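Local coordinates for protein membrane-bound protease PH1510 (PDB 6M4B) that cleaves proteins, among them casein and the stomatin homolog PH1511 in vitro, preferentially near hydrophobic or aromatic residues, and is represented here by its N-terminal protease domain, at residues P69-V74 against N176-K181; A131-L136 against E149-D154; L136-E139 against N143-I146; I168-R173 against N183-K188. The protein carries 1 engineered substitution. All coordinates share one frame; numbering follows the deposited sequence.

Contact 1 (P69-V74 against N176-K181)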
loop_
_atom_site.group_PDB
_atom_site.type_symbol
_atom_site.label_atom_id
_atom_site.label_comp_id
_atom_site.label_asym_id
_atom_site.label_seq_id
_atom_site.Cartn_x
_atom_site.Cartn_y
_atom_site.Cartn_z
ATOM N N PRO A 69 -1.238 -4.751 -17.132
ATOM C CA PRO A 69 -1.650 -3.362 -16.928
ATOM C C PRO A 69 -3.172 -3.195 -16.725
ATOM O O PRO A 69 -3.946 -3.757 -17.449
ATOM C CB PRO A 69 -1.186 -2.677 -18.224
ATOM C CG PRO A 69 -0.089 -3.558 -18.767
ATOM C CD PRO A 69 -0.445 -4.938 -18.376
ATOM N N VAL A 70 -3.547 -2.438 -15.703
ATOM C CA VAL A 70 -4.895 -1.959 -15.430
ATOM C C VAL A 70 -5.026 -0.456 -15.758
ATOM O O VAL A 70 -4.315 0.412 -15.186
ATOM C CB VAL A 70 -5.258 -2.134 -13.943
ATOM C CG1 VAL A 70 -6.740 -1.797 -13.701
ATOM C CG2 VAL A 70 -4.949 -3.545 -13.510
ATOM N N ILE A 71 -5.944 -0.140 -16.643
ATOM C CA ILE A 71 -6.202 1.221 -17.082
ATOM C C ILE A 71 -7.529 1.600 -16.431
ATOM O O ILE A 71 -8.524 0.905 -16.609
ATOM C CB ILE A 71 -6.257 1.318 -18.610
ATOM C CG1 ILE A 71 -4.896 0.911 -19.181
ATOM C CG2 ILE A 71 -6.601 2.737 -19.035
ATOM C CD1 ILE A 71 -4.851 0.808 -20.681
ATOM N N ILE A 72 -7.535 2.711 -15.699
ATOM C CA ILE A 72 -8.747 3.213 -15.105
ATOM C C ILE A 72 -9.252 4.307 -16.038
ATOM O O ILE A 72 -8.528 5.246 -16.338
ATOM C CB ILE A 72 -8.514 3.733 -13.660
ATOM C CG1 ILE A 72 -8.056 2.584 -12.739
ATOM C CG2 ILE A 72 -9.772 4.360 -13.130
ATOM C CD1 ILE A 72 -9.036 1.469 -12.528
ATOM N N TYR A 73 -10.486 4.129 -16.515
ATOM C CA TYR A 73 -11.076 4.979 -17.515
ATOM C C TYR A 73 -12.340 5.539 -16.915
ATOM O O TYR A 73 -13.308 4.810 -16.703
ATOM C CB TYR A 73 -11.385 4.204 -18.780
ATOM C CG TYR A 73 -11.969 4.977 -19.979
ATOM C CD1 TYR A 73 -11.793 6.341 -20.122
ATOM C CD2 TYR A 73 -12.692 4.308 -20.982
ATOM C CE1 TYR A 73 -12.278 7.021 -21.220
ATOM C CE2 TYR A 73 -13.206 4.989 -22.096
ATOM C CZ TYR A 73 -12.968 6.328 -22.236
ATOM O OH TYR A 73 -13.452 7.028 -23.340
ATOM N N VAL A 74 -12.298 6.832 -16.625
ATOM C CA VAL A 74 -13.429 7.507 -16.030
ATOM C C VAL A 74 -14.439 7.799 -17.154
ATOM O O VAL A 74 -14.219 8.654 -18.030
ATOM C CB VAL A 74 -13.032 8.812 -15.310
ATOM C CG1 VAL A 74 -14.237 9.309 -14.487
ATOM C CG2 VAL A 74 -11.827 8.569 -14.396
ATOM N N ASN A 176 -11.934 3.226 -28.454
ATOM C CA ASN A 176 -11.046 3.282 -29.615
ATOM C C ASN A 176 -10.038 4.473 -29.556
ATOM O O ASN A 176 -8.842 4.300 -29.839
ATOM C CB ASN A 176 -11.924 3.350 -30.868
ATOM C CG ASN A 176 -11.195 2.939 -32.144
ATOM O OD1 ASN A 176 -11.251 1.758 -32.608
ATOM N ND2 ASN A 176 -10.514 3.917 -32.736
ATOM N N GLU A 177 -10.507 5.667 -29.166
ATOM C CA GLU A 177 -9.588 6.801 -28.985
ATOM C C GLU A 177 -8.623 6.512 -27.792
ATOM O O GLU A 177 -7.458 6.856 -27.857
ATOM C CB GLU A 177 -10.327 8.152 -28.854
ATOM C CG GLU A 177 -9.382 9.320 -29.121
ATOM C CD GLU A 177 -9.990 10.752 -29.012
ATOM O OE1 GLU A 177 -10.773 11.100 -28.095
ATOM O OE2 GLU A 177 -9.591 11.591 -29.845
ATOM N N LEU A 178 -9.098 5.841 -26.740
ATOM C CA LEU A 178 -8.234 5.491 -25.583
ATOM C C LEU A 178 -7.056 4.585 -26.024
ATOM O O LEU A 178 -5.864 4.936 -25.819
ATOM C CB LEU A 178 -9.050 4.857 -24.440
ATOM C CG LEU A 178 -8.339 4.448 -23.125
ATOM C CD1 LEU A 178 -9.342 4.227 -22.023
ATOM C CD2 LEU A 178 -7.562 3.148 -23.282
ATOM N N LEU A 179 -7.408 3.531 -26.749
ATOM C CA LEU A 179 -6.428 2.627 -27.383
ATOM C C LEU A 179 -5.457 3.346 -28.267
ATOM O O LEU A 179 -4.251 3.180 -28.115
ATOM C CB LEU A 179 -7.115 1.515 -28.168
ATOM C CG LEU A 179 -7.936 0.549 -27.280
ATOM C CD1 LEU A 179 -8.764 -0.390 -28.181
ATOM C CD2 LEU A 179 -7.092 -0.254 -26.303
ATOM N N LYS A 180 -5.955 4.231 -29.110
ATOM C CA LYS A 180 -5.085 4.970 -30.024
ATOM C C LYS A 180 -4.079 5.863 -29.304
ATOM O O LYS A 180 -2.892 5.846 -29.602
ATOM C CB LYS A 180 -5.970 5.765 -30.978
ATOM C CG LYS A 180 -5.304 6.517 -32.117
ATOM C CD LYS A 180 -6.395 7.274 -32.910
ATOM C CE LYS A 180 -6.003 8.698 -33.322
ATOM N NZ LYS A 180 -5.289 8.746 -34.626
ATOM N N LYS A 181 -4.536 6.688 -28.372
ATOM C CA LYS A 181 -3.608 7.619 -27.653
ATOM C C LYS A 181 -2.735 6.926 -26.606
ATOM O O LYS A 181 -1.674 7.460 -26.233
ATOM C CB LYS A 181 -4.407 8.714 -26.958
ATOM C CG LYS A 181 -5.098 9.671 -27.923
ATOM C CD LYS A 181 -6.158 10.499 -27.214
ATOM C CE LYS A 181 -6.416 11.822 -27.913
ATOM N NZ LYS A 181 -7.062 12.789 -26.992
#

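Contact 2 (A131-L136 against E149-D154)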
loop_
_atom_site.group_PDB
_atom_site.type_symbol
_atom_site.label_atom_id
_atom_site.label_comp_id
_atom_site.label_asym_id
_atom_site.label_seq_id
_atom_site.Cartn_x
_atom_site.Cartn_y
_atom_site.Cartn_z
ATOM N N ALA A 131 -0.617 11.310 3.256
ATOM C CA ALA A 131 0.579 10.537 2.976
ATOM C C ALA A 131 0.273 9.417 1.951
ATOM O O ALA A 131 1.072 9.195 1.035
ATOM C CB ALA A 131 1.164 9.955 4.242
ATOM N N TYR A 132 -0.876 8.753 2.073
ATOM C CA TYR A 132 -1.200 7.650 1.156
ATOM C C TYR A 132 -1.447 8.126 -0.307
ATOM O O TYR A 132 -0.834 7.598 -1.253
ATOM C CB TYR A 132 -2.373 6.896 1.664
ATOM C CG TYR A 132 -2.761 5.707 0.875
ATOM C CD1 TYR A 132 -1.938 4.597 0.814
ATOM C CD2 TYR A 132 -3.989 5.655 0.215
ATOM C CE1 TYR A 132 -2.275 3.480 0.090
ATOM C CE2 TYR A 132 -4.370 4.521 -0.475
ATOM C CZ TYR A 132 -3.525 3.459 -0.570
ATOM O OH TYR A 132 -3.916 2.353 -1.264
ATOM N N ILE A 133 -2.247 9.172 -0.471
ATOM C CA ILE A 133 -2.581 9.686 -1.803
ATOM C C ILE A 133 -1.343 10.266 -2.510
ATOM O O ILE A 133 -1.133 10.018 -3.697
ATOM C CB ILE A 133 -3.747 10.687 -1.789
ATOM C CG1 ILE A 133 -4.481 10.636 -3.138
ATOM C CG2 ILE A 133 -3.297 12.117 -1.443
ATOM C CD1 ILE A 133 -5.700 11.505 -3.202
ATOM N N LYS A 134 -0.465 10.894 -1.742
ATOM C CA LYS A 134 0.778 11.411 -2.275
ATOM C C LYS A 134 1.731 10.313 -2.720
ATOM O O LYS A 134 2.417 10.445 -3.732
ATOM C CB LYS A 134 1.466 12.330 -1.286
ATOM C CG LYS A 134 0.853 13.717 -1.224
ATOM C CD LYS A 134 1.501 14.586 -0.167
ATOM C CE LYS A 134 2.940 14.989 -0.488
ATOM N NZ LYS A 134 3.091 16.448 -0.639
ATOM N N SER A 135 1.737 9.215 -1.995
ATOM C CA SER A 135 2.534 8.097 -2.340
ATOM C C SER A 135 2.058 7.459 -3.658
ATOM O O SER A 135 2.900 7.094 -4.443
ATOM C CB SER A 135 2.524 7.054 -1.228
ATOM O OG SER A 135 1.324 6.302 -1.137
ATOM N N LEU A 136 0.736 7.324 -3.870
ATOM C CA LEU A 136 0.228 6.794 -5.119
ATOM C C LEU A 136 0.638 7.719 -6.287
ATOM O O LEU A 136 1.117 7.229 -7.299
ATOM C CB LEU A 136 -1.285 6.591 -5.078
ATOM C CG LEU A 136 -1.836 5.676 -3.968
ATOM C CD1 LEU A 136 -3.326 5.582 -4.131
ATOM C CD2 LEU A 136 -1.188 4.309 -4.067
ATOM N N GLU A 149 -3.957 18.292 -2.756
ATOM C CA GLU A 149 -5.090 19.207 -2.815
ATOM C C GLU A 149 -6.439 18.571 -3.014
ATOM O O GLU A 149 -7.442 19.137 -2.568
ATOM C CB GLU A 149 -4.861 20.310 -3.819
ATOM C CG GLU A 149 -3.593 21.136 -3.523
ATOM C CD GLU A 149 -3.345 22.209 -4.560
ATOM O OE1 GLU A 149 -4.212 22.421 -5.406
ATOM O OE2 GLU A 149 -2.319 22.880 -4.502
ATOM N N PHE A 150 -6.516 17.402 -3.641
ATOM C CA PHE A 150 -7.795 16.731 -3.681
ATOM C C PHE A 150 -8.370 16.579 -2.263
ATOM O O PHE A 150 -9.582 16.435 -2.104
ATOM C CB PHE A 150 -7.722 15.308 -4.287
ATOM C CG PHE A 150 -7.338 15.228 -5.749
ATOM C CD1 PHE A 150 -7.599 16.263 -6.643
ATOM C CD2 PHE A 150 -6.679 14.076 -6.230
ATOM C CE1 PHE A 150 -7.260 16.163 -7.979
ATOM C CE2 PHE A 150 -6.339 13.959 -7.575
ATOM C CZ PHE A 150 -6.653 14.997 -8.460
ATOM N N ILE A 151 -7.493 16.448 -1.278
ATOM C CA ILE A 151 -7.890 16.288 0.099
ATOM C C ILE A 151 -7.983 17.672 0.753
ATOM O O ILE A 151 -9.027 18.019 1.283
ATOM C CB ILE A 151 -6.898 15.380 0.895
ATOM C CG1 ILE A 151 -7.049 13.933 0.474
ATOM C CG2 ILE A 151 -7.098 15.488 2.409
ATOM C CD1 ILE A 151 -6.059 12.987 1.111
ATOM N N THR A 152 -6.892 18.440 0.733
ATOM C CA THR A 152 -6.818 19.635 1.575
ATOM C C THR A 152 -7.765 20.757 1.104
ATOM O O THR A 152 -8.192 21.560 1.904
ATOM C CB THR A 152 -5.417 20.207 1.624
ATOM O OG1 THR A 152 -4.995 20.516 0.283
ATOM C CG2 THR A 152 -4.446 19.222 2.328
ATOM N N LYS A 153 -8.058 20.805 -0.196
ATOM C CA LYS A 153 -8.957 21.783 -0.797
ATOM C C LYS A 153 -10.225 21.137 -1.314
ATOM O O LYS A 153 -11.107 21.812 -1.792
ATOM C CB LYS A 153 -8.203 22.511 -1.910
ATOM C CG LYS A 153 -7.182 23.435 -1.309
ATOM C CD LYS A 153 -6.245 24.185 -2.234
ATOM C CE LYS A 153 -5.055 24.695 -1.413
ATOM N NZ LYS A 153 -4.513 26.031 -1.827
ATOM N N ASP A 154 -10.354 19.827 -1.197
ATOM C CA ASP A 154 -11.452 19.110 -1.855
ATOM C C ASP A 154 -11.477 19.377 -3.386
ATOM O O ASP A 154 -12.521 19.347 -4.028
ATOM C CB ASP A 154 -12.801 19.463 -1.180
ATOM C CG ASP A 154 -13.789 18.337 -1.259
ATOM O OD1 ASP A 154 -13.363 17.165 -1.219
ATOM O OD2 ASP A 154 -15.016 18.590 -1.370
#

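Contact 3 (L136-E139 against N143-I146)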
loop_
_atom_site.group_PDB
_atom_site.type_symbol
_atom_site.label_atom_id
_atom_site.label_comp_id
_atom_site.label_asym_id
_atom_site.label_seq_id
_atom_site.Cartn_x
_atom_site.Cartn_y
_atom_site.Cartn_z
ATOM N N LEU A 136 0.736 7.324 -3.870
ATOM C CA LEU A 136 0.228 6.794 -5.119
ATOM C C LEU A 136 0.638 7.719 -6.287
ATOM O O LEU A 136 1.117 7.229 -7.299
ATOM C CB LEU A 136 -1.285 6.591 -5.078
ATOM C CG LEU A 136 -1.836 5.676 -3.968
ATOM C CD1 LEU A 136 -3.326 5.582 -4.131
ATOM C CD2 LEU A 136 -1.188 4.309 -4.067
ATOM N N ALA A 137 0.568 9.034 -6.085
ATOM C CA ALA A 137 1.057 9.962 -7.069
ATOM C C ALA A 137 2.555 9.833 -7.345
ATOM O O ALA A 137 2.958 9.758 -8.496
ATOM C CB ALA A 137 0.702 11.406 -6.693
ATOM N N GLN A 138 3.372 9.794 -6.296
ATOM C CA GLN A 138 4.826 9.728 -6.459
ATOM C C GLN A 138 5.230 8.421 -7.080
ATOM O O GLN A 138 6.111 8.396 -7.894
ATOM C CB GLN A 138 5.594 9.916 -5.139
ATOM C CG GLN A 138 5.225 11.183 -4.404
ATOM C CD GLN A 138 6.166 12.311 -4.674
ATOM O OE1 GLN A 138 6.927 12.288 -5.669
ATOM N NE2 GLN A 138 6.117 13.340 -3.797
ATOM N N GLU A 139 4.604 7.333 -6.664
ATOM C CA GLU A 139 4.898 6.032 -7.224
ATOM C C GLU A 139 4.627 5.968 -8.751
ATOM O O GLU A 139 5.273 5.212 -9.444
ATOM C CB GLU A 139 4.052 4.952 -6.533
ATOM C CG GLU A 139 4.590 4.605 -5.154
ATOM C CD GLU A 139 3.577 3.925 -4.242
ATOM O OE1 GLU A 139 2.477 3.536 -4.724
ATOM O OE2 GLU A 139 3.889 3.801 -3.027
ATOM N N ASN A 143 1.246 14.081 -10.356
ATOM C CA ASN A 143 1.414 15.296 -9.535
ATOM C C ASN A 143 0.931 15.130 -8.039
ATOM O O ASN A 143 -0.232 15.054 -7.764
ATOM C CB ASN A 143 0.686 16.443 -10.250
ATOM C CG ASN A 143 1.009 17.788 -9.653
ATOM O OD1 ASN A 143 1.171 17.890 -8.445
ATOM N ND2 ASN A 143 0.944 18.839 -10.463
ATOM N N ALA A 144 1.868 15.007 -7.129
ATOM C CA ALA A 144 1.572 14.779 -5.711
ATOM C C ALA A 144 1.066 16.039 -4.970
ATOM O O ALA A 144 0.285 15.914 -4.040
ATOM C CB ALA A 144 2.818 14.249 -5.020
ATOM N N THR A 145 1.440 17.234 -5.441
ATOM C CA THR A 145 0.896 18.477 -4.936
ATOM C C THR A 145 -0.601 18.540 -5.208
ATOM O O THR A 145 -1.404 18.758 -4.282
ATOM C CB THR A 145 1.603 19.664 -5.600
ATOM O OG1 THR A 145 2.973 19.630 -5.252
ATOM C CG2 THR A 145 1.010 21.014 -5.195
ATOM N N ILE A 146 -0.991 18.287 -6.461
ATOM C CA ILE A 146 -2.412 18.252 -6.828
ATOM C C ILE A 146 -3.121 17.150 -6.098
ATOM O O ILE A 146 -4.230 17.368 -5.606
ATOM C CB ILE A 146 -2.643 18.063 -8.354
ATOM C CG1 ILE A 146 -2.226 19.341 -9.091
ATOM C CG2 ILE A 146 -4.105 17.734 -8.671
ATOM C CD1 ILE A 146 -3.085 20.562 -8.814
#

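Contact 4 (I168-R173 against N183-K188)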
loop_
_atom_site.group_PDB
_atom_site.type_symbol
_atom_site.label_atom_id
_atom_site.label_comp_id
_atom_site.label_asym_id
_atom_site.label_seq_id
_atom_site.Cartn_x
_atom_site.Cartn_y
_atom_site.Cartn_z
ATOM N N ILE A 168 -3.410 12.729 -14.940
ATOM C CA ILE A 168 -3.831 11.613 -15.804
ATOM C C ILE A 168 -2.985 11.628 -17.082
ATOM O O ILE A 168 -2.241 12.561 -17.336
ATOM C CB ILE A 168 -5.320 11.712 -16.168
ATOM C CG1 ILE A 168 -5.598 12.943 -17.042
ATOM C CG2 ILE A 168 -6.176 11.780 -14.907
ATOM C CD1 ILE A 168 -7.006 13.002 -17.577
ATOM N N GLU A 169 -3.130 10.588 -17.882
ATOM C CA GLU A 169 -2.326 10.425 -19.073
ATOM C C GLU A 169 -3.128 10.634 -20.379
ATOM O O GLU A 169 -2.552 11.064 -21.343
ATOM C CB GLU A 169 -1.594 9.073 -19.078
ATOM C CG GLU A 169 -0.533 8.902 -17.996
ATOM C CD GLU A 169 -1.148 8.655 -16.621
ATOM O OE1 GLU A 169 -0.871 9.435 -15.676
ATOM O OE2 GLU A 169 -1.912 7.682 -16.487
ATOM N N VAL A 170 -4.429 10.387 -20.375
ATOM C CA VAL A 170 -5.193 10.383 -21.590
ATOM C C VAL A 170 -6.569 10.987 -21.390
ATOM O O VAL A 170 -7.291 10.651 -20.459
ATOM C CB VAL A 170 -5.341 8.909 -22.128
ATOM C CG1 VAL A 170 -6.249 8.849 -23.332
ATOM C CG2 VAL A 170 -3.955 8.287 -22.454
ATOM N N VAL A 171 -6.927 11.894 -22.285
ATOM C CA VAL A 171 -8.359 12.256 -22.499
ATOM C C VAL A 171 -8.885 11.555 -23.769
ATOM O O VAL A 171 -8.325 11.760 -24.869
ATOM C CB VAL A 171 -8.526 13.778 -22.674
ATOM C CG1 VAL A 171 -10.010 14.132 -22.809
ATOM C CG2 VAL A 171 -7.881 14.492 -21.503
ATOM N N ALA A 172 -9.950 10.779 -23.611
ATOM C CA ALA A 172 -10.498 9.954 -24.699
ATOM C C ALA A 172 -12.016 9.795 -24.656
ATOM O O ALA A 172 -12.588 9.363 -23.633
ATOM C CB ALA A 172 -9.871 8.557 -24.660
ATOM N N ARG A 173 -12.619 10.039 -25.831
ATOM C CA ARG A 173 -14.067 10.011 -26.058
ATOM C C ARG A 173 -14.633 8.615 -26.012
ATOM O O ARG A 173 -15.772 8.461 -25.664
ATOM C CB ARG A 173 -14.384 10.533 -27.452
ATOM C CG ARG A 173 -13.887 11.940 -27.769
ATOM C CD ARG A 173 -14.299 12.371 -29.176
ATOM N NE ARG A 173 -14.218 11.328 -30.216
ATOM C CZ ARG A 173 -13.240 11.206 -31.109
ATOM N NH1 ARG A 173 -13.295 10.199 -32.003
ATOM N NH2 ARG A 173 -12.195 12.054 -31.105
ATOM N N ASN A 183 -1.514 3.899 -27.008
ATOM C CA ASN A 183 -0.592 2.986 -27.701
ATOM C C ASN A 183 0.811 3.521 -27.677
ATOM O O ASN A 183 1.018 4.649 -28.046
ATOM C CB ASN A 183 -1.036 2.835 -29.164
ATOM C CG ASN A 183 -0.237 1.808 -29.910
ATOM O OD1 ASN A 183 0.298 0.869 -29.332
ATOM N ND2 ASN A 183 -0.225 1.932 -31.196
ATOM N N GLY A 184 1.770 2.719 -27.251
ATOM C CA GLY A 184 3.183 3.132 -27.120
ATOM C C GLY A 184 3.577 3.848 -25.819
ATOM O O GLY A 184 4.746 4.198 -25.655
ATOM N N MET A 185 2.628 4.091 -24.912
ATOM C CA MET A 185 3.014 4.664 -23.636
ATOM C C MET A 185 3.380 3.584 -22.607
ATOM O O MET A 185 2.915 2.426 -22.665
ATOM C CB MET A 185 2.154 5.887 -23.196
ATOM C CG MET A 185 0.676 5.834 -23.032
ATOM S SD MET A 185 0.109 7.405 -22.348
ATOM C CE MET A 185 -0.115 8.720 -23.578
ATOM N N LYS A 186 4.354 3.921 -21.769
ATOM C CA LYS A 186 4.720 3.078 -20.641
ATOM C C LYS A 186 3.714 3.166 -19.513
ATOM O O LYS A 186 3.119 4.194 -19.272
ATOM C CB LYS A 186 6.089 3.457 -20.097
ATOM C CG LYS A 186 7.157 3.427 -21.168
ATOM C CD LYS A 186 8.560 3.590 -20.622
ATOM C CE LYS A 186 9.389 2.350 -20.879
ATOM N NZ LYS A 186 10.788 2.780 -21.127
ATOM N N THR A 187 3.549 2.066 -18.806
ATOM C CA THR A 187 2.755 2.055 -17.614
ATOM C C THR A 187 3.418 3.006 -16.631
ATOM O O THR A 187 4.628 3.171 -16.626
ATOM C CB THR A 187 2.642 0.647 -17.006
ATOM O OG1 THR A 187 3.946 0.082 -16.798
ATOM C CG2 THR A 187 1.845 -0.242 -17.928
ATOM N N LYS A 188 2.621 3.649 -15.808
ATOM C CA LYS A 188 3.179 4.622 -14.894
ATOM C C LYS A 188 3.688 3.994 -13.608
ATOM O O LYS A 188 4.448 4.604 -12.892
ATOM C CB LYS A 188 2.152 5.731 -14.562
ATOM C CG LYS A 188 1.754 6.634 -15.721
ATOM C CD LYS A 188 2.863 7.199 -16.597
ATOM C CE LYS A 188 3.933 8.024 -15.899
ATOM N NZ LYS A 188 3.430 9.344 -15.491
#

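Contact 1 (P69-V74 against N176-K181)
In the alpha/beta core of this ClpP/crotonase-clan domain, helix 175-182 packs on one face of the main parallel sheet, and Leu178 makes that join by resting on Tyr73 and Ile71 of strand 70-74. A strand turns alternate residues to opposite faces, and Ile71 and Tyr73 both point toward the helix while Ile72 points away, to helix 84-90. The work falls to one methyl group. Leu178 CD1 sits over a face of the Tyr73 ring, 3.6 Å from its centroid and 19° off the normal, a CH-pi contact. It is shifted toward the rim on the CB side, so its shortest approach is to Tyr73 CG at 3.4 Å, followed by Tyr73 CD2 at 3.5 Å. The same CD1 reaches Ile71 CG2 at 4.3 Å and so lies near both inward-facing residues of the strand. Both long side chains leave their backbones with CG trans to N (chi1 -178° for Tyr73, -179° for Leu178), and they pass each other head to tail; the leucine branch thus meets the root of the ring and leaves the hydroxyl to other company. Tyr73 OH is hydrogen-bonded to Ala172 O, which probably helps fix the ring, and Leu178 also touches Ile43 and Ala96 on the two neighbouring strands. Elsewhere on the helix Glu177 forms a salt bridge with Arg173, and Lys181 NZ is hydrogen-bonded to Val171 O. No hydrogen bond passes between 69-74 and 176-181, which implies that the join rests on dispersion and hydrophobic burial, with the phenol hydroxyl already engaged by Ala172 O.

Contact 2 (A131-L136 against E149-D154)
Ile133 meets Phe150 and Ile151 with a different branch for each. Its CD1 comes up to the edge of the Phe150 ring, close to the ring plane, and stops 4.1 Å from Phe150 CD2; the two side chains are nearly perpendicular. Its CG2 turns to Ile151 and lies 3.9 Å from Ile151 CD1, the two isoleucines running side by side and pointing opposite ways. The first torsion of Ile133 decides which branch goes where: at -152° it keeps CG1 roughly trans to the amide nitrogen, aiming CG1-CD1 at Phe150, and sets CG2 between nitrogen and carbonyl carbon, facing Ile151. Phe150 has its CG beside its own backbone nitrogen and opposite the carbonyl carbon (chi1 -65°), which presents the ring edge at CD2 to the isoleucine methyl. Ile151 answers with an extended CG1-CD1 arm (chi2 176°) that carries its terminal methyl across toward helix 123-139; the CA atoms of Ile133 and Ile151 are 8.7 Å apart. The elements involved are helices 123-139 and 144-152, which run roughly antiparallel as a helical hairpin joined by a short turn. Tyr87 of helix 84-90 touches both isoleucines, and Thr86 of that helix touches Phe150. The second helix also reaches the substrate-binding residues, Ile151 packing on Pro108 and Phe150 on Cys106, with the Phe150 side chain about 9 Å at nearest approach from that of Ala83, the engineered residue at the nucleophile position. On the first helix, Ser135 packs against Ser135 of the second subunit, and Tyr132 against Glu139 of that subunit.

Contact 3 (L136-E139 against N143-I146)
Gln138 reaches across to Ala144 by bending back over it. Its CB, on the flank of helix 123-139, is still too distant to touch the second segment. The chain then leaves with CG beside the backbone nitrogen and kinks at chi2 (-96°), a turn that swings the amide toward the alanine. CG comes first to the methyl, 3.9 Å from Ala144 CB. CD follows at a similar range, with the methyl over the flat of the amide and not in its plane. NE2 makes the nearest approach, 3.6 Å from Ala144 CB; this is a van der Waals contact. Ala137 and Ala144 are the pair whose CA atoms come nearest between 136-139 and 143-146, 5.0 Å apart, where the helical hairpin of 123-139 and 144-152 turns. Ala137 CB presses on Ala144 CA at 3.6 Å and also lies near Asn143 O. The small methyl side chains are consistent with so close an approach, which the short turn also imposes. The new helix is opened by an N-cap: Asn143 OD1 accepts from Ile146 N at 3.0 Å, with a nearly straight N-H...O angle of 175°, although the N-H approaches from above the carbonyl plane. The other end of that amide is held too, since Asn143 ND2 donates to Tyr165 O, so both polar atoms of the group help fix its rotation. Ser140 OG, within the turn, is bonded to Leu136 O and to Ala137 O at the close of the first helix. Gln138 also packs on Ala131 of the second subunit.

Contact 4 (I168-R173 against N183-K188)
Apolar and sulfur contacts join Met185 to Val170 and Glu169. Met185 CE lies 4.0 Å from Val170 CG2, and Met185 SD sits at the same range from Glu169 CB, so the end of the methionine spans two successive residues. Its CG stands between backbone nitrogen and carbonyl carbon (chi1 58°), and a bend at chi3 carries CE round onto the valine. A second kind of contact is the carboxylate of Glu169 against the aliphatic part of Lys188. Lys188 CG rests over the face of the carboxylate, 3.6 Å from Glu169 CD. The contact lies at one edge of the main parallel sheet: strand 170-171 is its outermost strand there, next to strand 94-97, and the irregular segment 183-188 passes by it after helix 175-182, on the way to the strand 204-207 at the far edge. Electrostatics form the third group. Glu169 OE1 and Lys188 NZ are 4.3 Å apart, beyond salt-bridge range, so any attraction is probably modest; the lysine chain is folded at chi2, chi3 and chi4. The firm partners of the carboxylate are elsewhere: Glu169 OE2 accepts from Ile95 N and forms a salt bridge with Arg142. Lys188 NZ makes a weak hydrogen bond to Ser140 O. Between subunits, Lys186 packs on Lys124 of the second subunit, the counterpart of this chain's active-site proton donor/acceptor.

In the fold
From the N terminus, strand 70-74 opens the longest loop, which contact 1 closes about a hundred residues later at helix 175-182. Contacts 2 and 3 fall wholly within it. Both start from helix 123-139, sharing Leu136, and return from helix 144-152; contact 3 closes the short turn and contact 2 the hairpin around it, beside the second subunit. Contact 4 begins at strand 170-171, also inside the large loop, but ends beyond it, so contacts 1 and 4 cross. These two have centres about 6 Å apart and bind one helix and its flanking segments to the main sheet, whereas contact 2 lies across the chain's centre from contact 1.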